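Local coordinates for protein Tube (Drosophila melanogaster, PDB 1D2Z) that recruits the kinase Pelle to the plasma membrane through its death domain and activates it in the Toll pathway that sets embryonic dorsoventral polarity, at residues S30-L35 and Q85-M90; S2-R7 and D16-R21. All coordinates share one frame; numbering follows the deposited sequence.

Both contacts belong to the death domain of Tube, a bundle of helices; both are partly buried, and their centres lie about 18 Å apart. Contact 1 (30-35 with 85-90) joins the starts of helices 31-38 and 87-96, distant in sequence, through a buried indole. Contact 2 (2-7 with 16-21) ties the N-terminal loop to nearby helix 16-27 by salt bridges plus a tyrosine hydrogen bond, with D18 the buried residue among more accessible partners. Contact 1 is thus van der Waals packing round an indole, with charged ends beside it, contact 2 mainly polar. Helix 16-27 connects them: it carries one side of contact 2, its D27 bonds to S86 and S88, and Y20 touches Q89.

Contact 1 of 2, residues S30-L35 and Q85-M90; sequences SCWRKL and QSKSQM
W32 lays its indole against the first turn of helix 87-96, and the aliphatic part of K87 covers one face of it. At the root of the side chain, W32 CB sits 3.2 Å from S88 OG, a van der Waals contact; that hydroxyl pairs with D27 on helix 16-27. CG lies between the backbone N and the carbonyl carbon (chi1 60°), which turns the indole toward K87 and S88. Farther out, W32 CD1 still neighbours S88 OG, at 3.5 Å. The pyrrole nitrogen follows: W32 NE1 is 3.5 Å from K87 CB, which rides above the ring plane near its rim, and the adjoining CE2 meets the same methylene. On the six-membered ring, W32 CZ2 reaches K87 CD at 3.6 Å, the two chains running at a slant to each other. R33 CG lies over the centre of the opposite face, 3.4 Å above the plane, so the indole is held between the methylenes of an arginine and a lysine. V71 and D75 of helix 68-80 also touch W32. The extended chains of R33 and K87 end close together, with R33 NH2 and K87 NZ 4.0 Å apart at the edge of the guanidinium; both form salt bridges to D75. On the other segment, S86 is the N-cap of helix 87-96: its OG accepts from Q89 N at 3.1 Å and also bonds to D27. Between the two segments the hold is therefore van der Waals contact around a flat ring, while the charged ends depend on a third helix, 68-80, whose D75 is shared by both and probably balances their charge.

Contact 2 of 2, residues S2-R7 and D16-R21; sequences SSKYSR and DNDIYR
K4 CG stands anti to the carbonyl carbon (chi1 -63°) and its chain bends at chi3, bringing the ammonium to the D18 carboxylate, while Y5, its CG likewise anti to the carbonyl carbon, sends its hydroxyl to the same group. The tyrosine bond is the short one: Y5 OH donates at 2.6 Å to D18 OD2, which accepts with its anti lone pair, the oxygen lying at the ring edge and the carboxylate plane nearly perpendicular to the ring (87°). The K4 and D18 side chains run toward each other from opposite directions, and their salt bridge is looser, K4 NZ lying 3.2 Å from D18 OD1 in a weak hydrogen bond. From one helical turn on, R21 NH2 donates to D18 OD1 at 2.9 Å in a fairly straight salt bridge (161°), nearly in the guanidinium plane. K4 NZ and R21 NH2 are close neighbours, and D129 of helix 120-130 forms salt bridges with both, so two carboxylates are likely to balance two cations. With an alanine at D18, the Y5 hydroxyl would probably lose this acceptor, and K4 and R21 would be left to lean on D129. Y5 is further fixed by E15 N, which bonds its hydroxyl, and by an edge-to-face contact with F130. K4, D18 and R21 form a salt-bridge network that joins the N-terminal loop to helix 16-27 and, through D129, to helix 120-130 of the death-domain bundle.

Contact 1 of 2, residues S30-L35 and Q85-M90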
ATOM      1  N   SER B  30       2.459   6.353   6.256  1.00 38.93           N
ATOM      2  CA  SER B  30       1.383   6.541   7.227  1.00 38.38           C
ATOM      3  C   SER B  30       0.037   6.010   6.719  1.00 35.70           C
ATOM      4  O   SER B  30      -1.010   6.595   6.993  1.00 33.73           O
ATOM      5  CB  SER B  30       1.264   8.033   7.576  1.00 41.04           C
ATOM      6  OG  SER B  30       2.522   8.569   7.962  1.00 43.60           O
ATOM      7  N   CYS B  31       0.066   4.892   5.997  1.00 32.87           N
ATOM      8  CA  CYS B  31      -1.155   4.310   5.446  1.00 33.55           C
ATOM      9  C   CYS B  31      -2.192   3.860   6.469  1.00 32.28           C
ATOM     10  O   CYS B  31      -3.366   3.718   6.133  1.00 31.50           O
ATOM     11  CB  CYS B  31      -0.826   3.162   4.490  1.00 36.43           C
ATOM     12  SG  CYS B  31      -0.173   3.719   2.903  1.00 37.35           S
ATOM     13  N   TRP B  32      -1.766   3.658   7.715  1.00 31.53           N
ATOM     14  CA  TRP B  32      -2.696   3.246   8.766  1.00 31.77           C
ATOM     15  C   TRP B  32      -3.794   4.297   8.920  1.00 32.01           C
ATOM     16  O   TRP B  32      -4.940   3.966   9.234  1.00 28.65           O
ATOM     17  CB  TRP B  32      -1.969   3.031  10.099  1.00 29.03           C
ATOM     18  CG  TRP B  32      -1.272   4.244  10.630  1.00 31.02           C
ATOM     19  CD1 TRP B  32       0.004   4.635  10.364  1.00 29.59           C
ATOM     20  CD2 TRP B  32      -1.810   5.217  11.535  1.00 30.23           C
ATOM     21  NE1 TRP B  32       0.298   5.788  11.045  1.00 30.68           N
ATOM     22  CE2 TRP B  32      -0.796   6.168  11.774  1.00 30.28           C
ATOM     23  CE3 TRP B  32      -3.051   5.377  12.167  1.00 32.21           C
ATOM     24  CZ2 TRP B  32      -0.977   7.267  12.624  1.00 34.19           C
ATOM     25  CZ3 TRP B  32      -3.234   6.472  13.014  1.00 35.05           C
ATOM     26  CH2 TRP B  32      -2.200   7.401  13.233  1.00 33.81           C
ATOM     27  N   ARG B  33      -3.440   5.561   8.679  1.00 31.59           N
ATOM     28  CA  ARG B  33      -4.406   6.653   8.775  1.00 34.48           C
ATOM     29  C   ARG B  33      -5.510   6.495   7.736  1.00 33.54           C
ATOM     30  O   ARG B  33      -6.686   6.710   8.029  1.00 34.59           O
ATOM     31  CB  ARG B  33      -3.727   8.018   8.599  1.00 35.80           C
ATOM     32  CG  ARG B  33      -2.714   8.354   9.669  1.00 36.97           C
ATOM     33  CD  ARG B  33      -2.364   9.835   9.663  1.00 42.41           C
ATOM     34  NE  ARG B  33      -1.243  10.112  10.555  1.00 44.65           N
ATOM     35  CZ  ARG B  33      -0.083  10.630  10.160  1.00 45.76           C
ATOM     36  NH1 ARG B  33       0.111  10.945   8.884  1.00 45.26           N
ATOM     37  NH2 ARG B  33       0.908  10.775  11.031  1.00 45.81           N
ATOM     38  N   LYS B  34      -5.128   6.100   6.524  1.00 34.09           N
ATOM     39  CA  LYS B  34      -6.090   5.917   5.444  1.00 31.39           C
ATOM     40  C   LYS B  34      -7.074   4.795   5.766  1.00 31.58           C
ATOM     41  O   LYS B  34      -8.274   4.923   5.522  1.00 33.30           O
ATOM     42  CB  LYS B  34      -5.366   5.630   4.131  1.00 31.22           C
ATOM     43  CG  LYS B  34      -4.376   6.712   3.729  1.00 34.67           C
ATOM     44  CD  LYS B  34      -3.707   6.371   2.409  1.00 34.27           C
ATOM     45  CE  LYS B  34      -2.640   7.384   2.064  1.00 36.50           C
ATOM     46  NZ  LYS B  34      -2.096   7.160   0.700  1.00 37.66           N
ATOM     47  N   LEU B  35      -6.563   3.690   6.303  1.00 31.50           N
ATOM     48  CA  LEU B  35      -7.417   2.562   6.669  1.00 29.89           C
ATOM     49  C   LEU B  35      -8.344   2.950   7.823  1.00 28.94           C
ATOM     50  O   LEU B  35      -9.558   2.764   7.742  1.00 29.40           O
ATOM     51  CB  LEU B  35      -6.566   1.351   7.078  1.00 28.23           C
ATOM     52  CG  LEU B  35      -7.273   0.168   7.761  1.00 28.08           C
ATOM     53  CD1 LEU B  35      -8.314  -0.457   6.842  1.00 24.66           C
ATOM     54  CD2 LEU B  35      -6.242  -0.870   8.178  1.00 26.57           C
ATOM     55  N   GLN B  85       8.564   3.483  16.956  1.00 52.25           N
ATOM     56  CA  GLN B  85       7.299   2.958  17.476  1.00 49.23           C
ATOM     57  C   GLN B  85       6.251   2.867  16.366  1.00 46.57           C
ATOM     58  O   GLN B  85       5.948   3.860  15.707  1.00 46.11           O
ATOM     59  CB  GLN B  85       6.768   3.839  18.609  1.00 47.10           C
ATOM     60  CG  GLN B  85       5.677   3.183  19.455  1.00 45.67           C
ATOM     61  CD  GLN B  85       6.204   2.061  20.343  1.00 47.89           C
ATOM     62  OE1 GLN B  85       5.531   1.050  20.552  1.00 50.08           O
ATOM     63  NE2 GLN B  85       7.407   2.242  20.879  1.00 43.47           N
ATOM     64  N   SER B  86       5.689   1.674  16.188  1.00 43.44           N
ATOM     65  CA  SER B  86       4.683   1.432  15.158  1.00 39.03           C
ATOM     66  C   SER B  86       3.291   1.988  15.471  1.00 37.37           C
ATOM     67  O   SER B  86       2.588   1.476  16.339  1.00 33.54           O
ATOM     68  CB  SER B  86       4.579  -0.068  14.868  1.00 41.26           C
ATOM     69  OG  SER B  86       3.482  -0.346  14.006  1.00 37.54           O
ATOM     70  N   LYS B  87       2.889   3.020  14.734  1.00 34.88           N
ATOM     71  CA  LYS B  87       1.570   3.619  14.927  1.00 35.53           C
ATOM     72  C   LYS B  87       0.451   2.692  14.432  1.00 34.88           C
ATOM     73  O   LYS B  87      -0.650   2.699  14.984  1.00 32.99           O
ATOM     74  CB  LYS B  87       1.495   4.980  14.231  1.00 37.63           C
ATOM     75  CG  LYS B  87       2.436   6.026  14.838  1.00 40.86           C
ATOM     76  CD  LYS B  87       2.333   7.376  14.132  1.00 41.67           C
ATOM     77  CE  LYS B  87       3.184   8.426  14.840  1.00 44.69           C
ATOM     78  NZ  LYS B  87       3.100   9.772  14.200  1.00 45.19           N
ATOM     79  N   SER B  88       0.747   1.894  13.402  1.00 33.50           N
ATOM     80  CA  SER B  88      -0.220   0.942  12.844  1.00 34.87           C
ATOM     81  C   SER B  88      -0.545  -0.121  13.884  1.00 32.94           C
ATOM     82  O   SER B  88      -1.682  -0.569  13.987  1.00 33.92           O
ATOM     83  CB  SER B  88       0.336   0.257  11.589  1.00 34.32           C
ATOM     84  OG  SER B  88       0.541   1.176  10.526  1.00 36.63           O
ATOM     85  N   GLN B  89       0.474  -0.542  14.628  1.00 33.88           N
ATOM     86  CA  GLN B  89       0.311  -1.548  15.674  1.00 35.00           C
ATOM     87  C   GLN B  89      -0.664  -1.019  16.727  1.00 36.54           C
ATOM     88  O   GLN B  89      -1.595  -1.718  17.136  1.00 34.92           O
ATOM     89  CB  GLN B  89       1.667  -1.856  16.308  1.00 37.42           C
ATOM     90  CG  GLN B  89       1.655  -2.914  17.398  1.00 38.48           C
ATOM     91  CD  GLN B  89       3.057  -3.338  17.791  1.00 40.40           C
ATOM     92  OE1 GLN B  89       3.426  -4.505  17.649  1.00 42.17           O
ATOM     93  NE2 GLN B  89       3.851  -2.389  18.273  1.00 38.85           N
ATOM     94  N   MET B  90      -0.471   0.235  17.132  1.00 35.95           N
ATOM     95  CA  MET B  90      -1.353   0.852  18.118  1.00 38.14           C
ATOM     96  C   MET B  90      -2.761   0.992  17.556  1.00 37.21           C
ATOM     97  O   MET B  90      -3.741   0.788  18.271  1.00 37.29           O
ATOM     98  CB  MET B  90      -0.819   2.216  18.552  1.00 39.00           C
ATOM     99  CG  MET B  90       0.432   2.136  19.411  1.00 43.22           C
ATOM    100  SD  MET B  90       1.068   3.758  19.868  1.00 45.26           S
ATOM    101  CE  MET B  90      -0.423   4.564  20.328  1.00 42.62           C
TER

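Contact 2 of 2, residues S2-R7 and D16-R21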
ATOM      1  N   SER B   2      -5.630 -24.585   3.294  1.00 81.04           N
ATOM      2  CA  SER B   2      -4.794 -24.912   4.447  1.00 78.31           C
ATOM      3  C   SER B   2      -4.126 -23.643   4.986  1.00 75.47           C
ATOM      4  O   SER B   2      -3.013 -23.680   5.521  1.00 75.79           O
ATOM      5  CB  SER B   2      -3.734 -25.948   4.057  1.00 79.60           C
ATOM      6  OG  SER B   2      -3.016 -26.400   5.195  1.00 81.67           O
ATOM      7  N   SER B   3      -4.830 -22.522   4.844  1.00 70.17           N
ATOM      8  CA  SER B   3      -4.355 -21.222   5.298  1.00 65.18           C
ATOM      9  C   SER B   3      -4.345 -21.095   6.819  1.00 62.41           C
ATOM     10  O   SER B   3      -5.073 -21.803   7.519  1.00 61.75           O
ATOM     11  CB  SER B   3      -5.230 -20.119   4.703  1.00 64.07           C
ATOM     12  OG  SER B   3      -6.591 -20.304   5.050  1.00 63.02           O
ATOM     13  N   LYS B   4      -3.530 -20.169   7.321  1.00 58.75           N
ATOM     14  CA  LYS B   4      -3.423 -19.923   8.755  1.00 55.08           C
ATOM     15  C   LYS B   4      -4.710 -19.335   9.331  1.00 52.67           C
ATOM     16  O   LYS B   4      -5.104 -19.658  10.455  1.00 51.86           O
ATOM     17  CB  LYS B   4      -2.249 -18.984   9.050  1.00 56.33           C
ATOM     18  CG  LYS B   4      -0.892 -19.551   8.662  1.00 56.76           C
ATOM     19  CD  LYS B   4       0.254 -18.656   9.122  1.00 58.23           C
ATOM     20  CE  LYS B   4       0.291 -17.339   8.363  1.00 55.71           C
ATOM     21  NZ  LYS B   4       1.467 -16.514   8.752  1.00 54.96           N
ATOM     22  N   TYR B   5      -5.379 -18.492   8.549  1.00 48.31           N
ATOM     23  CA  TYR B   5      -6.610 -17.861   9.011  1.00 46.08           C
ATOM     24  C   TYR B   5      -7.703 -17.896   7.956  1.00 44.73           C
ATOM     25  O   TYR B   5      -7.458 -18.219   6.795  1.00 45.39           O
ATOM     26  CB  TYR B   5      -6.338 -16.400   9.406  1.00 46.23           C
ATOM     27  CG  TYR B   5      -5.142 -16.214  10.320  1.00 45.12           C
ATOM     28  CD1 TYR B   5      -5.202 -16.580  11.664  1.00 46.44           C
ATOM     29  CD2 TYR B   5      -3.941 -15.700   9.832  1.00 45.38           C
ATOM     30  CE1 TYR B   5      -4.092 -16.441  12.501  1.00 46.75           C
ATOM     31  CE2 TYR B   5      -2.826 -15.558  10.658  1.00 45.53           C
ATOM     32  CZ  TYR B   5      -2.910 -15.931  11.990  1.00 47.23           C
ATOM     33  OH  TYR B   5      -1.813 -15.799  12.815  1.00 48.28           O
ATOM     34  N   SER B   6      -8.918 -17.571   8.376  1.00 44.09           N
ATOM     35  CA  SER B   6     -10.053 -17.520   7.469  1.00 44.93           C
ATOM     36  C   SER B   6     -10.613 -16.098   7.515  1.00 44.92           C
ATOM     37  O   SER B   6     -10.258 -15.311   8.396  1.00 44.71           O
ATOM     38  CB  SER B   6     -11.129 -18.525   7.889  1.00 44.29           C
ATOM     39  OG  SER B   6     -11.905 -18.028   8.963  1.00 46.00           O
ATOM     40  N   ARG B   7     -11.484 -15.773   6.567  1.00 43.51           N
ATOM     41  CA  ARG B   7     -12.089 -14.449   6.510  1.00 43.85           C
ATOM     42  C   ARG B   7     -12.841 -14.101   7.788  1.00 43.21           C
ATOM     43  O   ARG B   7     -12.946 -12.933   8.152  1.00 40.10           O
ATOM     44  CB  ARG B   7     -13.045 -14.356   5.317  1.00 46.26           C
ATOM     45  CG  ARG B   7     -12.367 -14.050   4.000  1.00 48.36           C
ATOM     46  CD  ARG B   7     -13.320 -14.257   2.828  1.00 50.20           C
ATOM     47  NE  ARG B   7     -13.096 -13.294   1.751  1.00 54.64           N
ATOM     48  CZ  ARG B   7     -11.942 -13.123   1.113  1.00 54.64           C
ATOM     49  NH1 ARG B   7     -10.885 -13.851   1.440  1.00 57.77           N
ATOM     50  NH2 ARG B   7     -11.844 -12.223   0.142  1.00 50.78           N
ATOM     51  N   ASP B  16       0.057 -12.292  17.212  1.00 47.74           N
ATOM     52  CA  ASP B  16       0.634 -10.961  17.385  1.00 48.97           C
ATOM     53  C   ASP B  16       1.746 -10.620  16.398  1.00 48.69           C
ATOM     54  O   ASP B  16       1.799  -9.500  15.892  1.00 49.76           O
ATOM     55  CB  ASP B  16       1.132 -10.769  18.818  1.00 48.28           C
ATOM     56  CG  ASP B  16       1.363  -9.309  19.161  1.00 47.68           C
ATOM     57  OD1 ASP B  16       0.423  -8.511  18.982  1.00 46.41           O
ATOM     58  OD2 ASP B  16       2.476  -8.961  19.610  1.00 48.22           O
ATOM     59  N   ASN B  17       2.623 -11.584  16.123  1.00 48.01           N
ATOM     60  CA  ASN B  17       3.730 -11.381  15.191  1.00 48.56           C
ATOM     61  C   ASN B  17       3.233 -11.197  13.755  1.00 47.39           C
ATOM     62  O   ASN B  17       3.875 -10.515  12.951  1.00 48.16           O
ATOM     63  CB  ASN B  17       4.712 -12.559  15.263  1.00 52.71           C
ATOM     64  CG  ASN B  17       5.942 -12.356  14.383  1.00 57.15           C
ATOM     65  OD1 ASN B  17       6.228 -13.168  13.496  1.00 59.48           O
ATOM     66  ND2 ASN B  17       6.680 -11.275  14.630  1.00 57.51           N
ATOM     67  N   ASP B  18       2.114 -11.831  13.420  1.00 45.65           N
ATOM     68  CA  ASP B  18       1.555 -11.699  12.080  1.00 44.76           C
ATOM     69  C   ASP B  18       0.971 -10.300  11.904  1.00 42.23           C
ATOM     70  O   ASP B  18       1.166  -9.665  10.865  1.00 41.57           O
ATOM     71  CB  ASP B  18       0.495 -12.773  11.814  1.00 45.31           C
ATOM     72  CG  ASP B  18       1.105 -14.113  11.451  1.00 47.56           C
ATOM     73  OD1 ASP B  18       2.187 -14.135  10.821  1.00 46.91           O
ATOM     74  OD2 ASP B  18       0.496 -15.149  11.784  1.00 47.96           O
ATOM     75  N   ILE B  19       0.272  -9.823  12.931  1.00 39.93           N
ATOM     76  CA  ILE B  19      -0.307  -8.485  12.904  1.00 41.27           C
ATOM     77  C   ILE B  19       0.834  -7.475  12.813  1.00 39.54           C
ATOM     78  O   ILE B  19       0.723  -6.472  12.114  1.00 38.01           O
ATOM     79  CB  ILE B  19      -1.139  -8.188  14.173  1.00 42.51           C
ATOM     80  CG1 ILE B  19      -2.426  -9.021  14.180  1.00 43.87           C
ATOM     81  CG2 ILE B  19      -1.483  -6.705  14.246  1.00 42.56           C
ATOM     82  CD1 ILE B  19      -3.370  -8.725  13.019  1.00 43.90           C
ATOM     83  N   TYR B  20       1.947  -7.778  13.478  1.00 38.57           N
ATOM     84  CA  TYR B  20       3.099  -6.885  13.471  1.00 39.28           C
ATOM     85  C   TYR B  20       3.694  -6.719  12.075  1.00 38.80           C
ATOM     86  O   TYR B  20       4.115  -5.621  11.707  1.00 37.09           O
ATOM     87  CB  TYR B  20       4.177  -7.366  14.444  1.00 42.05           C
ATOM     88  CG  TYR B  20       5.356  -6.422  14.537  1.00 43.87           C
ATOM     89  CD1 TYR B  20       5.198  -5.134  15.053  1.00 45.79           C
ATOM     90  CD2 TYR B  20       6.618  -6.798  14.077  1.00 43.95           C
ATOM     91  CE1 TYR B  20       6.263  -4.244  15.104  1.00 48.11           C
ATOM     92  CE2 TYR B  20       7.693  -5.913  14.123  1.00 47.54           C
ATOM     93  CZ  TYR B  20       7.505  -4.638  14.639  1.00 47.73           C
ATOM     94  OH  TYR B  20       8.551  -3.749  14.685  1.00 51.62           O
ATOM     95  N   ARG B  21       3.763  -7.811  11.316  1.00 37.47           N
ATOM     96  CA  ARG B  21       4.300  -7.741   9.961  1.00 39.20           C
ATOM     97  C   ARG B  21       3.384  -6.862   9.113  1.00 36.27           C
ATOM     98  O   ARG B  21       3.855  -6.036   8.333  1.00 37.86           O
ATOM     99  CB  ARG B  21       4.464  -9.140   9.361  1.00 42.16           C
ATOM    100  CG  ARG B  21       5.555  -9.952  10.057  1.00 48.00           C
ATOM    101  CD  ARG B  21       5.938 -11.194   9.277  1.00 51.23           C
ATOM    102  NE  ARG B  21       4.858 -12.174   9.245  1.00 57.15           N
ATOM    103  CZ  ARG B  21       4.735 -13.124   8.324  1.00 59.89           C
ATOM    104  NH1 ARG B  21       5.628 -13.229   7.343  1.00 60.44           N
ATOM    105  NH2 ARG B  21       3.721 -13.975   8.387  1.00 58.69           N
TER